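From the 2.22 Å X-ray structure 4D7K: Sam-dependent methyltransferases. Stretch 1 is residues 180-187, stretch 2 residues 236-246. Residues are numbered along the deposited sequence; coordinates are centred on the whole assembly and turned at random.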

ATOM      1  N   THR A 180     -33.156 -26.698  -4.541  1.00 67.22           N
ATOM      2  CA  THR A 180     -32.993 -27.567  -5.702  1.00 73.10           C
ATOM      3  C   THR A 180     -33.038 -26.823  -7.030  1.00 72.04           C
ATOM      4  O   THR A 180     -32.737 -27.396  -8.079  1.00 74.99           O
ATOM      5  CB  THR A 180     -34.069 -28.664  -5.733  1.00 75.79           C
ATOM      6  OG1 THR A 180     -33.996 -29.359  -6.982  1.00 82.40           O
ATOM      7  CG2 THR A 180     -35.455 -28.057  -5.579  1.00 74.34           C
ATOM      8  N   ARG A 181     -33.420 -25.552  -6.993  1.00 68.49           N
ATOM      9  CA  ARG A 181     -33.458 -24.753  -8.210  1.00 65.60           C
ATOM     10  C   ARG A 181     -33.046 -23.307  -7.943  1.00 59.98           C
ATOM     11  O   ARG A 181     -33.748 -22.556  -7.267  1.00 61.47           O
ATOM     12  CB  ARG A 181     -34.849 -24.799  -8.843  1.00 72.95           C
ATOM     13  CG  ARG A 181     -34.870 -24.264 -10.261  1.00 83.09           C
ATOM     14  CD  ARG A 181     -36.246 -24.367 -10.890  1.00 92.22           C
ATOM     15  NE  ARG A 181     -36.257 -23.786 -12.230  1.00 91.88           N
ATOM     16  CZ  ARG A 181     -37.360 -23.492 -12.909  1.00 95.39           C
ATOM     17  NH1 ARG A 181     -38.554 -23.723 -12.376  1.00100.70           N
ATOM     18  NH2 ARG A 181     -37.270 -22.962 -14.121  1.00 91.76           N
ATOM     19  N   PHE A 182     -31.899 -22.927  -8.492  1.00 55.41           N
ATOM     20  CA  PHE A 182     -31.329 -21.615  -8.241  1.00 46.38           C
ATOM     21  C   PHE A 182     -31.594 -20.645  -9.383  1.00 53.76           C
ATOM     22  O   PHE A 182     -31.598 -21.029 -10.551  1.00 51.14           O
ATOM     23  CB  PHE A 182     -29.824 -21.739  -7.998  1.00 44.84           C
ATOM     24  CG  PHE A 182     -29.472 -22.630  -6.846  1.00 49.70           C
ATOM     25  CD1 PHE A 182     -29.299 -23.992  -7.033  1.00 48.76           C
ATOM     26  CD2 PHE A 182     -29.318 -22.106  -5.573  1.00 44.10           C
ATOM     27  CE1 PHE A 182     -28.978 -24.816  -5.970  1.00 54.76           C
ATOM     28  CE2 PHE A 182     -28.995 -22.924  -4.504  1.00 47.90           C
ATOM     29  CZ  PHE A 182     -28.826 -24.282  -4.704  1.00 52.18           C
ATOM     30  N   ALA A 183     -31.812 -19.382  -9.032  1.00 57.53           N
ATOM     31  CA  ALA A 183     -32.016 -18.333 -10.018  1.00 52.99           C
ATOM     32  C   ALA A 183     -31.058 -17.183  -9.751  1.00 48.72           C
ATOM     33  O   ALA A 183     -31.328 -16.319  -8.914  1.00 44.46           O
ATOM     34  CB  ALA A 183     -33.459 -17.848 -10.000  1.00 54.03           C
ATOM     35  N   ASP A 184     -29.936 -17.182 -10.460  1.00 52.64           N
ATOM     36  CA  ASP A 184     -28.921 -16.153 -10.278  1.00 50.68           C
ATOM     37  C   ASP A 184     -29.248 -14.919 -11.109  1.00 49.07           C
ATOM     38  O   ASP A 184     -28.993 -14.884 -12.311  1.00 56.23           O
ATOM     39  CB  ASP A 184     -27.537 -16.690 -10.651  1.00 52.78           C
ATOM     40  CG  ASP A 184     -26.412 -15.936  -9.959  1.00 66.62           C
ATOM     41  OD1 ASP A 184     -26.612 -14.752  -9.606  1.00 72.10           O
ATOM     42  OD2 ASP A 184     -25.329 -16.527  -9.765  1.00 70.73           O
ATOM     43  N   ILE A 185     -29.817 -13.909 -10.461  1.00 48.92           N
ATOM     44  CA  ILE A 185     -30.175 -12.671 -11.139  1.00 52.88           C
ATOM     45  C   ILE A 185     -28.977 -11.733 -11.198  1.00 49.48           C
ATOM     46  O   ILE A 185     -28.544 -11.199 -10.175  1.00 49.32           O
ATOM     47  CB  ILE A 185     -31.348 -11.958 -10.442  1.00 58.95           C
ATOM     48  CG1 ILE A 185     -32.486 -12.944 -10.176  1.00 62.89           C
ATOM     49  CG2 ILE A 185     -31.832 -10.778 -11.276  1.00 59.93           C
ATOM     50  CD1 ILE A 185     -32.971 -13.662 -11.416  1.00 67.87           C
ATOM     51  N   GLY A 186     -28.445 -11.545 -12.402  1.00 50.26           N
ATOM     52  CA  GLY A 186     -27.257 -10.738 -12.606  1.00 47.54           C
ATOM     53  C   GLY A 186     -25.996 -11.529 -12.312  1.00 48.51           C
ATOM     54  O   GLY A 186     -25.015 -10.981 -11.815  1.00 54.31           O
ATOM     55  N   GLY A 187     -26.025 -12.822 -12.628  1.00 47.70           N
ATOM     56  CA  GLY A 187     -24.930 -13.718 -12.301  1.00 52.61           C
ATOM     57  C   GLY A 187     -23.777 -13.745 -13.290  1.00 52.97           C
ATOM     58  O   GLY A 187     -22.947 -14.654 -13.244  1.00 53.57           O
ATOM     59  N   ASP A 236     -33.806  -8.097 -20.421  1.00 81.21           N
ATOM     60  CA  ASP A 236     -34.091  -7.215 -19.297  1.00 83.89           C
ATOM     61  C   ASP A 236     -34.615  -8.019 -18.110  1.00 84.64           C
ATOM     62  O   ASP A 236     -35.373  -8.971 -18.289  1.00 86.24           O
ATOM     63  CB  ASP A 236     -35.099  -6.141 -19.710  1.00 95.91           C
ATOM     64  CG  ASP A 236     -35.399  -5.161 -18.596  1.00104.06           C
ATOM     65  OD1 ASP A 236     -34.653  -4.168 -18.458  1.00107.17           O
ATOM     66  OD2 ASP A 236     -36.384  -5.382 -17.861  1.00106.81           O
ATOM     67  N   PHE A 237     -34.204  -7.631 -16.905  1.00 83.17           N
ATOM     68  CA  PHE A 237     -34.566  -8.351 -15.684  1.00 84.00           C
ATOM     69  C   PHE A 237     -36.073  -8.558 -15.518  1.00 90.87           C
ATOM     70  O   PHE A 237     -36.518  -9.644 -15.155  1.00 96.31           O
ATOM     71  CB  PHE A 237     -34.022  -7.617 -14.455  1.00 83.92           C
ATOM     72  CG  PHE A 237     -32.542  -7.780 -14.250  1.00 85.58           C
ATOM     73  CD1 PHE A 237     -31.834  -8.751 -14.937  1.00 85.92           C
ATOM     74  CD2 PHE A 237     -31.860  -6.966 -13.359  1.00 85.03           C
ATOM     75  CE1 PHE A 237     -30.472  -8.904 -14.743  1.00 81.84           C
ATOM     76  CE2 PHE A 237     -30.501  -7.113 -13.161  1.00 82.71           C
ATOM     77  CZ  PHE A 237     -29.805  -8.083 -13.854  1.00 80.09           C
ATOM     78  N   PHE A 238     -36.855  -7.518 -15.793  1.00 91.95           N
ATOM     79  CA  PHE A 238     -38.294  -7.549 -15.545  1.00 90.87           C
ATOM     80  C   PHE A 238     -39.083  -8.400 -16.544  1.00 91.61           C
ATOM     81  O   PHE A 238     -40.310  -8.464 -16.473  1.00 91.09           O
ATOM     82  CB  PHE A 238     -38.852  -6.124 -15.545  1.00 92.93           C
ATOM     83  CG  PHE A 238     -38.364  -5.283 -14.402  1.00 91.67           C
ATOM     84  CD1 PHE A 238     -39.052  -5.261 -13.200  1.00 93.11           C
ATOM     85  CD2 PHE A 238     -37.219  -4.514 -14.528  1.00 91.63           C
ATOM     86  CE1 PHE A 238     -38.610  -4.488 -12.145  1.00 93.73           C
ATOM     87  CE2 PHE A 238     -36.770  -3.737 -13.476  1.00 93.14           C
ATOM     88  CZ  PHE A 238     -37.467  -3.724 -12.283  1.00 93.33           C
ATOM     89  N   ASP A 239     -38.385  -9.051 -17.467  1.00 94.55           N
ATOM     90  CA  ASP A 239     -39.050  -9.864 -18.479  1.00102.57           C
ATOM     91  C   ASP A 239     -38.677 -11.340 -18.383  1.00 96.12           C
ATOM     92  O   ASP A 239     -39.544 -12.212 -18.430  1.00102.82           O
ATOM     93  CB  ASP A 239     -38.722  -9.342 -19.881  1.00114.88           C
ATOM     94  CG  ASP A 239     -39.290  -7.961 -20.137  1.00128.10           C
ATOM     95  OD1 ASP A 239     -40.459  -7.868 -20.568  1.00135.09           O
ATOM     96  OD2 ASP A 239     -38.568  -6.967 -19.910  1.00131.55           O
ATOM     97  N   VAL A 240     -37.385 -11.616 -18.246  1.00 83.28           N
ATOM     98  CA  VAL A 240     -36.892 -12.987 -18.314  1.00 74.45           C
ATOM     99  C   VAL A 240     -36.789 -13.665 -16.949  1.00 74.61           C
ATOM    100  O   VAL A 240     -36.081 -14.660 -16.802  1.00 75.00           O
ATOM    101  CB  VAL A 240     -35.511 -13.040 -18.998  1.00 64.46           C
ATOM    102  CG1 VAL A 240     -35.618 -12.579 -20.443  1.00 62.13           C
ATOM    103  CG2 VAL A 240     -34.505 -12.186 -18.235  1.00 61.13           C
ATOM    104  N   LEU A 241     -37.493 -13.135 -15.953  1.00 76.21           N
ATOM    105  CA  LEU A 241     -37.501 -13.750 -14.627  1.00 71.96           C
ATOM    106  C   LEU A 241     -38.156 -15.125 -14.664  1.00 70.27           C
ATOM    107  O   LEU A 241     -39.322 -15.250 -15.031  1.00 76.71           O
ATOM    108  CB  LEU A 241     -38.226 -12.863 -13.613  1.00 76.14           C
ATOM    109  CG  LEU A 241     -37.438 -11.727 -12.965  1.00 77.20           C
ATOM    110  CD1 LEU A 241     -38.297 -11.013 -11.932  1.00 81.86           C
ATOM    111  CD2 LEU A 241     -36.166 -12.251 -12.332  1.00 72.88           C
ATOM    112  N   PRO A 242     -37.402 -16.166 -14.285  1.00 62.65           N
ATOM    113  CA  PRO A 242     -37.948 -17.525 -14.255  1.00 64.12           C
ATOM    114  C   PRO A 242     -38.925 -17.716 -13.100  1.00 67.46           C
ATOM    115  O   PRO A 242     -38.811 -17.041 -12.074  1.00 71.38           O
ATOM    116  CB  PRO A 242     -36.703 -18.397 -14.075  1.00 60.23           C
ATOM    117  CG  PRO A 242     -35.740 -17.513 -13.361  1.00 59.05           C
ATOM    118  CD  PRO A 242     -35.983 -16.129 -13.891  1.00 56.06           C
ATOM    119  N   THR A 243     -39.872 -18.629 -13.271  1.00 68.08           N
ATOM    120  CA  THR A 243     -40.890 -18.889 -12.260  1.00 77.34           C
ATOM    121  C   THR A 243     -40.791 -20.322 -11.737  1.00 82.18           C
ATOM    122  O   THR A 243     -40.599 -21.261 -12.509  1.00 88.52           O
ATOM    123  CB  THR A 243     -42.309 -18.640 -12.824  1.00 81.36           C
ATOM    124  OG1 THR A 243     -42.405 -17.287 -13.287  1.00 85.32           O
ATOM    125  CG2 THR A 243     -43.375 -18.884 -11.764  1.00 79.82           C
ATOM    126  N   GLY A 244     -40.915 -20.485 -10.423  1.00 79.67           N
ATOM    127  CA  GLY A 244     -40.912 -21.805  -9.823  1.00 84.59           C
ATOM    128  C   GLY A 244     -39.595 -22.175  -9.169  1.00 82.74           C
ATOM    129  O   GLY A 244     -39.401 -23.316  -8.750  1.00 89.96           O
ATOM    130  N   CYS A 245     -38.685 -21.212  -9.084  1.00 72.38           N
ATOM    131  CA  CYS A 245     -37.412 -21.437  -8.414  1.00 69.95           C
ATOM    132  C   CYS A 245     -37.586 -21.272  -6.909  1.00 78.06           C
ATOM    133  O   CYS A 245     -38.340 -20.412  -6.454  1.00 87.55           O
ATOM    134  CB  CYS A 245     -36.345 -20.482  -8.949  1.00 63.57           C
ATOM    135  SG  CYS A 245     -35.957 -20.724 -10.704  1.00 72.22           S
ATOM    136  N   ASP A 246     -36.905 -22.109  -6.135  1.00 75.03           N
ATOM    137  CA  ASP A 246     -37.042 -22.062  -4.685  1.00 81.57           C
ATOM    138  C   ASP A 246     -35.886 -21.295  -4.046  1.00 76.20           C
ATOM    139  O   ASP A 246     -35.810 -21.174  -2.823  1.00 83.36           O
ATOM    140  CB  ASP A 246     -37.141 -23.477  -4.103  1.00 84.86           C
ATOM    141  CG  ASP A 246     -35.994 -24.369  -4.530  1.00 80.37           C
ATOM    142  OD1 ASP A 246     -35.428 -24.133  -5.615  1.00 81.07           O
ATOM    143  OD2 ASP A 246     -35.662 -25.311  -3.782  1.00 79.81           O
TER

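What holds the apolar centre of this contact together? Residues 181-185 form a strand, and along it the CA-to-CB bonds of Arg-181, Ala-183 and Ile-185 point toward the second stretch, while that of Phe-182 points away. This is the usual alternation of an extended chain, and it gives every second residue to the contact. Within the apolar part, Ile-185 has the most surface covered. CD1 of Ile-185 lies 3.6 Å from CD2 of Leu-241, a close apolar contact that Leu-241 reaches although its own CA-to-CB bond points sideways. Two residues nearer the start of the strand, Ala-183 offers a single methyl group: CB of Ala-183 is 4.1 Å from CG of Pro-242 and 3.9 Å from SG of Cys-245, so one small side chain touches two neighbours.

How does the aromatic ring of Phe-237 join this packing? Ile-185 CG2 sits over one face of the ring, 4.0 Å from the centroid of the six ring carbons of Phe-237 and only 4° off the ring normal. The methyl carbon therefore sits almost directly above the middle of the ring, the position expected of a CH-pi contact. The far end of the ring reaches the turn at the end of the strand, where CZ of Phe-237 comes within 3.9 Å of CA of Gly-186. That glycine belongs to a type II beta turn from Asp-184 to Gly-187, and its positive phi of 82° is a conformation that by itself favours glycine.

What does the long side chain of Arg-181 do as the contact turns polar? With chi1, chi2 and chi3 all t, it is extended and runs beside the second stretch, and more of its surface is covered there than that of any other residue in the contact. SG of Cys-245 lies over one face of the guanidinium, 3.4 Å from NE of Arg-181. At the tip, NH1 of Arg-181 gives a weak hydrogen bond to the carbonyl O of Thr-243 at 3.2 Å; the N-H...O angle of 120° is far from straight. NH1 of Arg-181 also passes 3.7 Å from C of Gly-244, whose backbone angles by themselves call for glycine.

How is the polar edge closed? The carboxylate of Asp-246 receives two successive backbone amides. Thr-180 N donates to OD2 of Asp-246 at 3.0 Å with a nearly straight angle of 165°, whereas Arg-181 N donates to OD1 of Asp-246 at 2.8 Å but at 129°, a weak bond despite its short length. A further weak hydrogen bond runs the other way, from Asp-246 N to O of Arg-181 at 3.4 Å. Not every short approach here is favourable: O of Arg-181 and OD1 of Asp-246 are 2.8 Å apart, but both are acceptors, so the pair is no hydrogen bond. The best-aligned polar link is thus the one to Thr-180, at the exposed start of the first stretch.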